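Local coordinates for nucleoprotein (PDB 6M7D), which forms the helical nucleocapsid that coats the viral RNA genome, one protein per six nucleotides, shielding it from nucleases while it serves as template for transcription and replication, at residues I103-E107 and F118-T122; P330-Y335 and Y356-F362. One frame throughout, in Å; residues are numbered along the deposited sequence.

Both contacts fall in what is, by analogy with related proteins, the globular core of the nucleoprotein, on opposite sides of the centre of the chain. Interaction 1 comes first in sequence and is a beta pairing between strands 99-108 and 118-122 in a mixed sheet. Interaction 2 follows well after it has closed, and sets the start of helix 330-343 against the loop and first turn of helix 359-370. Their centres are 57 Å apart and their nearest atoms about 40 Å; they share no strand or helix and do not touch. RNA marks the difference between them: its atoms come within about 4 Å of interaction 2, which holds Y356 of the binding site, but stay about 32 Å from interaction 1.

Interaction 1: I103-E107 and F118-T122; sequences IYNIE and FIVKT
Y104 opens the contact by leaning its ring against V120, CD2 meeting CG1 at 3.4 Å, while OG1 of T122 lies over one face of the same ring. The two segments lie on the arms of a beta hairpin, strands 99-108 and 118-122, the middle pair in a mixed sheet where strand 33-40 flanks the first arm and strand 125-127 the second. At N105 the backbone does the work: its carbonyl O takes the K121 N-H at 2.9 Å, and the CA of V120 also approaches this oxygen. I106 and V120 form a non-hydrogen-bonded antiparallel pair. In I106, chi1 of -47° sets CG1 beside the backbone N and a second bend at chi2 carries CD1 to CG2 of V120 at 3.5 Å; the isoleucine's own CG2 meets CD1 of F118, whose ring stacks on F135 of helix 129-135. E107 and I119 make the next pair, this one hydrogen-bonded. E107 N-H points fairly straight at I119 O (162°), whereas the return bond from I119 N to E107 O is bent and weak. The E107 carboxylate turns to S43, OE1 hydrogen-bonded to OG of S43, and the aliphatic part stays with the hairpin: CG of E107 touches CD of K121 at 3.8 Å, the two side chains crossing at about a right angle.

Interaction 2: P330-Y335 and Y356-F362; sequences PALWSY and YLDMEMF
The hydroxyl of S334 ties the loop before helix 359-370 to the first turns of helix 330-343: D358 N donates to OG of S334 at 2.9 Å, with an angle of 141° at the hydrogen. OG stands beside the serine's own backbone N (chi1 -43°), which brings it back over the preceding turn near P330 O; that approach is modelled too short to be trusted in detail. The D358 carbonyl O also lies close to S334 CB. Beyond this bond the chain turns into helix 359-370, with D358 as N-cap, its OD1 receiving a weak capping bond from E360 N. The first turn of that helix then packs directly on the opening turns of helix 330-343, backbone close to backbone. CA of F362 faces S334 O and CA of Y335 faces M361 O, a reciprocal pair of CA-H...O contacts, each 3.2 Å. S334 O lies in the plane of the F362 ring at its edge, nearest CD1. Alongside, M361 sets CB against A331 O and CG against A331 CB at 3.9 Å. On the other flank W333 serves two neighbours. One face of its indole receives CE2 of Y356, 3.8 Å from CZ3; the six-membered ring of W333 and the Y356 ring lie obliquely, their planes at 56°. CD1 of L357 comes to the same CZ3 at 3.5 Å and reaches on to S334 CB. The indole NE1 donates a hydrogen bond to OG of S268. Y356 is an RNA-binding residue, packed against a phosphate of the bound strand, and its OH is hydrogen-bonded to NH1 of R354, another RNA-binding residue. Nearer its backbone, Y356 rests on the proline that starts the helix, with CB of P330 4.0 Å from CB of Y356.

Interaction 1: I103-E107 and F118-T122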
ATOM      1  N   ILE A 103      12.188  14.926  18.039  1.00 11.80           N
ATOM      2  CA  ILE A 103      10.846  15.013  18.597  1.00 11.80           C
ATOM      3  C   ILE A 103      10.703  16.321  19.360  1.00 11.80           C
ATOM      4  O   ILE A 103      11.415  16.564  20.339  1.00 11.80           O
ATOM      5  CB  ILE A 103      10.547  13.810  19.499  1.00 11.80           C
ATOM      6  CG1 ILE A 103      10.543  12.530  18.668  1.00 11.80           C
ATOM      7  CG2 ILE A 103       9.223  13.997  20.193  1.00 11.80           C
ATOM      8  CD1 ILE A 103      10.424  11.289  19.487  1.00 11.80           C
ATOM      9  N   TYR A 104       9.787  17.164  18.906  1.00 14.02           N
ATOM     10  CA  TYR A 104       9.408  18.383  19.597  1.00 14.02           C
ATOM     11  C   TYR A 104       8.057  18.164  20.259  1.00 14.02           C
ATOM     12  O   TYR A 104       7.257  17.345  19.807  1.00 14.02           O
ATOM     13  CB  TYR A 104       9.322  19.566  18.634  1.00 14.02           C
ATOM     14  CG  TYR A 104      10.645  20.081  18.106  1.00 14.02           C
ATOM     15  CD1 TYR A 104      11.778  19.288  18.102  1.00 14.02           C
ATOM     16  CD2 TYR A 104      10.753  21.370  17.609  1.00 14.02           C
ATOM     17  CE1 TYR A 104      12.976  19.761  17.621  1.00 14.02           C
ATOM     18  CE2 TYR A 104      11.948  21.853  17.128  1.00 14.02           C
ATOM     19  CZ  TYR A 104      13.057  21.044  17.136  1.00 14.02           C
ATOM     20  OH  TYR A 104      14.253  21.519  16.656  1.00 14.02           O
ATOM     21  N   ASN A 105       7.804  18.895  21.336  1.00 15.40           N
ATOM     22  CA  ASN A 105       6.557  18.770  22.075  1.00 15.40           C
ATOM     23  C   ASN A 105       5.719  20.021  21.881  1.00 15.40           C
ATOM     24  O   ASN A 105       6.202  21.134  22.096  1.00 15.40           O
ATOM     25  CB  ASN A 105       6.817  18.537  23.562  1.00 15.40           C
ATOM     26  CG  ASN A 105       7.331  17.149  23.846  1.00 15.40           C
ATOM     27  OD1 ASN A 105       8.500  16.847  23.617  1.00 15.40           O
ATOM     28  ND2 ASN A 105       6.459  16.290  24.350  1.00 15.40           N
ATOM     29  N   ILE A 106       4.473  19.834  21.467  1.00 15.23           N
ATOM     30  CA  ILE A 106       3.495  20.912  21.435  1.00 15.23           C
ATOM     31  C   ILE A 106       2.879  20.998  22.823  1.00 15.23           C
ATOM     32  O   ILE A 106       2.255  20.045  23.294  1.00 15.23           O
ATOM     33  CB  ILE A 106       2.417  20.682  20.374  1.00 15.23           C
ATOM     34  CG1 ILE A 106       3.042  20.273  19.045  1.00 15.23           C
ATOM     35  CG2 ILE A 106       1.585  21.932  20.214  1.00 15.23           C
ATOM     36  CD1 ILE A 106       3.899  21.330  18.460  1.00 15.23           C
ATOM     37  N   GLU A 107       3.081  22.146  23.475  1.00 20.22           N
ATOM     38  CA  GLU A 107       2.572  22.386  24.852  1.00 20.22           C
ATOM     39  C   GLU A 107       1.566  23.538  24.824  1.00 20.22           C
ATOM     40  O   GLU A 107       1.871  24.574  24.204  1.00 20.22           O
ATOM     41  CB  GLU A 107       3.736  22.731  25.782  1.00 20.22           C
ATOM     42  CG  GLU A 107       4.756  21.617  25.919  1.00 20.22           C
ATOM     43  CD  GLU A 107       4.245  20.378  26.634  1.00 20.22           C
ATOM     44  OE1 GLU A 107       3.056  20.363  27.012  1.00 20.22           O
ATOM     45  OE2 GLU A 107       5.037  19.433  26.814  1.00 20.22           O
ATOM     46  N   PHE A 118      -0.446  27.873  22.068  1.00 19.84           N
ATOM     47  CA  PHE A 118       0.476  26.719  21.908  1.00 19.84           C
ATOM     48  C   PHE A 118       1.927  27.193  22.018  1.00 19.84           C
ATOM     49  O   PHE A 118       2.196  28.392  21.810  1.00 19.84           O
ATOM     50  CB  PHE A 118       0.239  26.003  20.574  1.00 19.84           C
ATOM     51  CG  PHE A 118      -1.096  25.315  20.447  1.00 19.84           C
ATOM     52  CD1 PHE A 118      -1.407  24.217  21.232  1.00 19.84           C
ATOM     53  CD2 PHE A 118      -2.037  25.757  19.532  1.00 19.84           C
ATOM     54  CE1 PHE A 118      -2.633  23.583  21.112  1.00 19.84           C
ATOM     55  CE2 PHE A 118      -3.263  25.122  19.412  1.00 19.84           C
ATOM     56  CZ  PHE A 118      -3.558  24.035  20.202  1.00 19.84           C
ATOM     57  N   ILE A 119       2.821  26.267  22.368  1.00 19.02           N
ATOM     58  CA  ILE A 119       4.245  26.538  22.483  1.00 19.02           C
ATOM     59  C   ILE A 119       4.990  25.230  22.263  1.00 19.02           C
ATOM     60  O   ILE A 119       4.568  24.179  22.755  1.00 19.02           O
ATOM     61  CB  ILE A 119       4.598  27.164  23.849  1.00 19.02           C
ATOM     62  CG1 ILE A 119       6.092  27.488  23.947  1.00 19.02           C
ATOM     63  CG2 ILE A 119       4.141  26.275  24.991  1.00 19.02           C
ATOM     64  CD1 ILE A 119       6.632  28.274  22.778  1.00 19.02           C
ATOM     65  N   VAL A 120       6.056  25.288  21.459  1.00 17.52           N
ATOM     66  CA  VAL A 120       6.866  24.069  21.169  1.00 17.52           C
ATOM     67  C   VAL A 120       8.059  24.081  22.125  1.00 17.52           C
ATOM     68  O   VAL A 120       8.902  24.988  22.006  1.00 17.52           O
ATOM     69  CB  VAL A 120       7.326  24.036  19.699  1.00 17.52           C
ATOM     70  CG1 VAL A 120       8.237  22.851  19.419  1.00 17.52           C
ATOM     71  CG2 VAL A 120       6.148  24.048  18.738  1.00 17.52           C
ATOM     72  N   LYS A 121       8.111  23.110  23.040  1.00 21.40           N
ATOM     73  CA  LYS A 121       9.213  23.062  24.034  1.00 21.40           C
ATOM     74  C   LYS A 121       9.836  21.663  24.073  1.00 21.40           C
ATOM     75  O   LYS A 121       9.079  20.684  24.207  1.00 21.40           O
ATOM     76  CB  LYS A 121       8.660  23.406  25.420  1.00 21.40           C
ATOM     77  CG  LYS A 121       7.758  24.630  25.476  1.00 21.40           C
ATOM     78  CD  LYS A 121       6.869  24.657  26.700  1.00 21.40           C
ATOM     79  CE  LYS A 121       7.630  24.446  27.991  1.00 21.40           C
ATOM     80  NZ  LYS A 121       6.724  24.413  29.162  1.00 21.40           N
ATOM     81  N   THR A 122      11.167  21.586  23.987  1.00 21.29           N
ATOM     82  CA  THR A 122      11.867  20.282  24.121  1.00 21.29           C
ATOM     83  C   THR A 122      12.446  20.255  25.539  1.00 21.29           C
ATOM     84  O   THR A 122      13.374  21.043  25.806  1.00 21.29           O
ATOM     85  CB  THR A 122      12.940  20.103  23.041  1.00 21.29           C
ATOM     86  OG1 THR A 122      12.288  20.108  21.769  1.00 21.29           O
ATOM     87  CG2 THR A 122      13.730  18.824  23.202  1.00 21.29           C
TER

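Interaction 2: P330-Y335 and Y356-F362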
ATOM      1  N   PRO A 330       9.173 -13.894 -17.975  1.00  0.36           N
ATOM      2  CA  PRO A 330       8.271 -13.205 -18.909  1.00  0.36           C
ATOM      3  C   PRO A 330       7.320 -14.121 -19.651  1.00  0.36           C
ATOM      4  O   PRO A 330       6.217 -13.688 -19.988  1.00  0.36           O
ATOM      5  CB  PRO A 330       9.238 -12.505 -19.874  1.00  0.36           C
ATOM      6  CG  PRO A 330      10.586 -12.733 -19.339  1.00  0.36           C
ATOM      7  CD  PRO A 330      10.542 -13.938 -18.502  1.00  0.36           C
ATOM      8  N   ALA A 331       7.698 -15.364 -19.935  1.00  0.56           N
ATOM      9  CA  ALA A 331       6.790 -16.250 -20.650  1.00  0.56           C
ATOM     10  C   ALA A 331       5.660 -16.715 -19.744  1.00  0.56           C
ATOM     11  O   ALA A 331       4.491 -16.714 -20.141  1.00  0.56           O
ATOM     12  CB  ALA A 331       7.548 -17.443 -21.222  1.00  0.56           C
ATOM     13  N   LEU A 332       5.993 -17.115 -18.520  1.00  0.41           N
ATOM     14  CA  LEU A 332       4.964 -17.479 -17.559  1.00  0.41           C
ATOM     15  C   LEU A 332       4.105 -16.281 -17.202  1.00  0.41           C
ATOM     16  O   LEU A 332       2.893 -16.411 -17.024  1.00  0.41           O
ATOM     17  CB  LEU A 332       5.600 -18.076 -16.311  1.00  0.41           C
ATOM     18  CG  LEU A 332       4.659 -18.678 -15.276  1.00  0.41           C
ATOM     19  CD1 LEU A 332       3.812 -19.773 -15.884  1.00  0.41           C
ATOM     20  CD2 LEU A 332       5.455 -19.188 -14.120  1.00  0.41           C
ATOM     21  N   TRP A 333       4.710 -15.101 -17.123  1.00  0.28           N
ATOM     22  CA  TRP A 333       3.939 -13.900 -16.842  1.00  0.28           C
ATOM     23  C   TRP A 333       2.993 -13.563 -17.983  1.00  0.28           C
ATOM     24  O   TRP A 333       1.853 -13.175 -17.743  1.00  0.28           O
ATOM     25  CB  TRP A 333       4.863 -12.724 -16.562  1.00  0.28           C
ATOM     26  CG  TRP A 333       4.127 -11.435 -16.426  1.00  0.28           C
ATOM     27  CD1 TRP A 333       3.445 -11.003 -15.342  1.00  0.28           C
ATOM     28  CD2 TRP A 333       3.983 -10.422 -17.420  1.00  0.28           C
ATOM     29  NE1 TRP A 333       2.892  -9.779 -15.587  1.00  0.28           N
ATOM     30  CE2 TRP A 333       3.211  -9.398 -16.859  1.00  0.28           C
ATOM     31  CE3 TRP A 333       4.439 -10.279 -18.730  1.00  0.28           C
ATOM     32  CZ2 TRP A 333       2.879  -8.250 -17.558  1.00  0.28           C
ATOM     33  CZ3 TRP A 333       4.113  -9.140 -19.418  1.00  0.28           C
ATOM     34  CH2 TRP A 333       3.338  -8.141 -18.834  1.00  0.28           C
ATOM     35  N   SER A 334       3.449 -13.683 -19.228  1.00  0.52           N
ATOM     36  CA  SER A 334       2.594 -13.381 -20.371  1.00  0.52           C
ATOM     37  C   SER A 334       1.464 -14.383 -20.485  1.00  0.52           C
ATOM     38  O   SER A 334       0.321 -14.017 -20.781  1.00  0.52           O
ATOM     39  CB  SER A 334       3.420 -13.370 -21.648  1.00  0.52           C
ATOM     40  OG  SER A 334       4.644 -12.704 -21.451  1.00  0.52           O
ATOM     41  N   TYR A 335       1.767 -15.653 -20.244  1.00  0.37           N
ATOM     42  CA  TYR A 335       0.730 -16.665 -20.201  1.00  0.37           C
ATOM     43  C   TYR A 335      -0.309 -16.331 -19.146  1.00  0.37           C
ATOM     44  O   TYR A 335      -1.513 -16.312 -19.424  1.00  0.37           O
ATOM     45  CB  TYR A 335       1.365 -18.023 -19.937  1.00  0.37           C
ATOM     46  CG  TYR A 335       0.374 -19.084 -19.598  1.00  0.37           C
ATOM     47  CD1 TYR A 335      -0.421 -19.647 -20.573  1.00  0.37           C
ATOM     48  CD2 TYR A 335       0.219 -19.514 -18.294  1.00  0.37           C
ATOM     49  CE1 TYR A 335      -1.334 -20.597 -20.261  1.00  0.37           C
ATOM     50  CE2 TYR A 335      -0.690 -20.470 -17.975  1.00  0.37           C
ATOM     51  CZ  TYR A 335      -1.460 -21.016 -18.958  1.00  0.37           C
ATOM     52  OH  TYR A 335      -2.369 -21.983 -18.628  1.00  0.37           O
ATOM     53  N   TYR A 356       8.632  -7.071 -22.687  1.00  0.54           N
ATOM     54  CA  TYR A 356       8.891  -8.485 -22.496  1.00  0.54           C
ATOM     55  C   TYR A 356       7.640  -9.335 -22.567  1.00  0.54           C
ATOM     56  O   TYR A 356       7.713 -10.537 -22.303  1.00  0.54           O
ATOM     57  CB  TYR A 356       9.597  -8.724 -21.162  1.00  0.54           C
ATOM     58  CG  TYR A 356       9.001  -8.012 -19.979  1.00  0.54           C
ATOM     59  CD1 TYR A 356       9.476  -6.779 -19.587  1.00  0.54           C
ATOM     60  CD2 TYR A 356       7.977  -8.583 -19.239  1.00  0.54           C
ATOM     61  CE1 TYR A 356       8.947  -6.132 -18.507  1.00  0.54           C
ATOM     62  CE2 TYR A 356       7.443  -7.942 -18.158  1.00  0.54           C
ATOM     63  CZ  TYR A 356       7.936  -6.717 -17.795  1.00  0.54           C
ATOM     64  OH  TYR A 356       7.419  -6.061 -16.711  1.00  0.54           O
ATOM     65  N   LEU A 357       6.500  -8.755 -22.917  1.00  0.92           N
ATOM     66  CA  LEU A 357       5.294  -9.549 -23.079  1.00  0.92           C
ATOM     67  C   LEU A 357       5.481 -10.492 -24.254  1.00  0.92           C
ATOM     68  O   LEU A 357       5.500 -10.062 -25.409  1.00  0.92           O
ATOM     69  CB  LEU A 357       4.073  -8.666 -23.291  1.00  0.92           C
ATOM     70  CG  LEU A 357       2.805  -9.485 -23.537  1.00  0.92           C
ATOM     71  CD1 LEU A 357       2.188  -9.949 -22.240  1.00  0.92           C
ATOM     72  CD2 LEU A 357       1.817  -8.701 -24.334  1.00  0.92           C
ATOM     73  N   ASP A 358       5.641 -11.774 -23.958  1.00  0.96           N
ATOM     74  CA  ASP A 358       5.684 -12.807 -24.980  1.00  0.96           C
ATOM     75  C   ASP A 358       4.296 -12.893 -25.585  1.00  0.96           C
ATOM     76  O   ASP A 358       3.373 -13.431 -24.977  1.00  0.96           O
ATOM     77  CB  ASP A 358       6.121 -14.133 -24.367  1.00  0.96           C
ATOM     78  CG  ASP A 358       6.476 -15.170 -25.403  1.00  0.96           C
ATOM     79  OD1 ASP A 358       6.260 -14.919 -26.605  1.00  0.96           O
ATOM     80  OD2 ASP A 358       6.983 -16.242 -25.016  1.00  0.96           O
ATOM     81  N   MET A 359       4.134 -12.335 -26.780  1.00  1.86           N
ATOM     82  CA  MET A 359       2.810 -12.254 -27.376  1.00  1.86           C
ATOM     83  C   MET A 359       2.228 -13.631 -27.647  1.00  1.86           C
ATOM     84  O   MET A 359       1.010 -13.808 -27.586  1.00  1.86           O
ATOM     85  CB  MET A 359       2.863 -11.442 -28.662  1.00  1.86           C
ATOM     86  CG  MET A 359       1.521 -10.886 -29.058  1.00  1.86           C
ATOM     87  SD  MET A 359       0.886  -9.731 -27.834  1.00  1.86           S
ATOM     88  CE  MET A 359      -0.854  -9.781 -28.230  1.00  1.86           C
ATOM     89  N   GLU A 360       3.068 -14.618 -27.936  1.00  1.50           N
ATOM     90  CA  GLU A 360       2.537 -15.951 -28.179  1.00  1.50           C
ATOM     91  C   GLU A 360       2.111 -16.612 -26.880  1.00  1.50           C
ATOM     92  O   GLU A 360       1.107 -17.323 -26.846  1.00  1.50           O
ATOM     93  CB  GLU A 360       3.559 -16.810 -28.918  1.00  1.50           C
ATOM     94  CG  GLU A 360       3.889 -16.341 -30.332  1.00  1.50           C
ATOM     95  CD  GLU A 360       2.796 -15.497 -30.988  1.00  1.50           C
ATOM     96  OE1 GLU A 360       1.649 -15.975 -31.120  1.00  1.50           O
ATOM     97  OE2 GLU A 360       3.095 -14.348 -31.386  1.00  1.50           O
ATOM     98  N   MET A 361       2.833 -16.363 -25.790  1.00  1.24           N
ATOM     99  CA  MET A 361       2.393 -16.870 -24.496  1.00  1.24           C
ATOM    100  C   MET A 361       1.162 -16.125 -24.005  1.00  1.24           C
ATOM    101  O   MET A 361       0.276 -16.717 -23.393  1.00  1.24           O
ATOM    102  CB  MET A 361       3.529 -16.777 -23.484  1.00  1.24           C
ATOM    103  CG  MET A 361       4.548 -17.877 -23.624  1.00  1.24           C
ATOM    104  SD  MET A 361       3.820 -19.511 -23.619  1.00  1.24           S
ATOM    105  CE  MET A 361       4.122 -20.017 -25.305  1.00  1.24           C
ATOM    106  N   PHE A 362       1.084 -14.829 -24.292  1.00  0.96           N
ATOM    107  CA  PHE A 362      -0.103 -14.051 -23.967  1.00  0.96           C
ATOM    108  C   PHE A 362      -1.330 -14.596 -24.683  1.00  0.96           C
ATOM    109  O   PHE A 362      -2.365 -14.875 -24.062  1.00  0.96           O
ATOM    110  CB  PHE A 362       0.150 -12.594 -24.341  1.00  0.96           C
ATOM    111  CG  PHE A 362      -0.934 -11.658 -23.925  1.00  0.96           C
ATOM    112  CD1 PHE A 362      -1.256 -11.497 -22.597  1.00  0.96           C
ATOM    113  CD2 PHE A 362      -1.616 -10.919 -24.864  1.00  0.96           C
ATOM    114  CE1 PHE A 362      -2.243 -10.632 -22.218  1.00  0.96           C
ATOM    115  CE2 PHE A 362      -2.601 -10.055 -24.482  1.00  0.96           C
ATOM    116  CZ  PHE A 362      -2.915  -9.914 -23.157  1.00  0.96           C
TER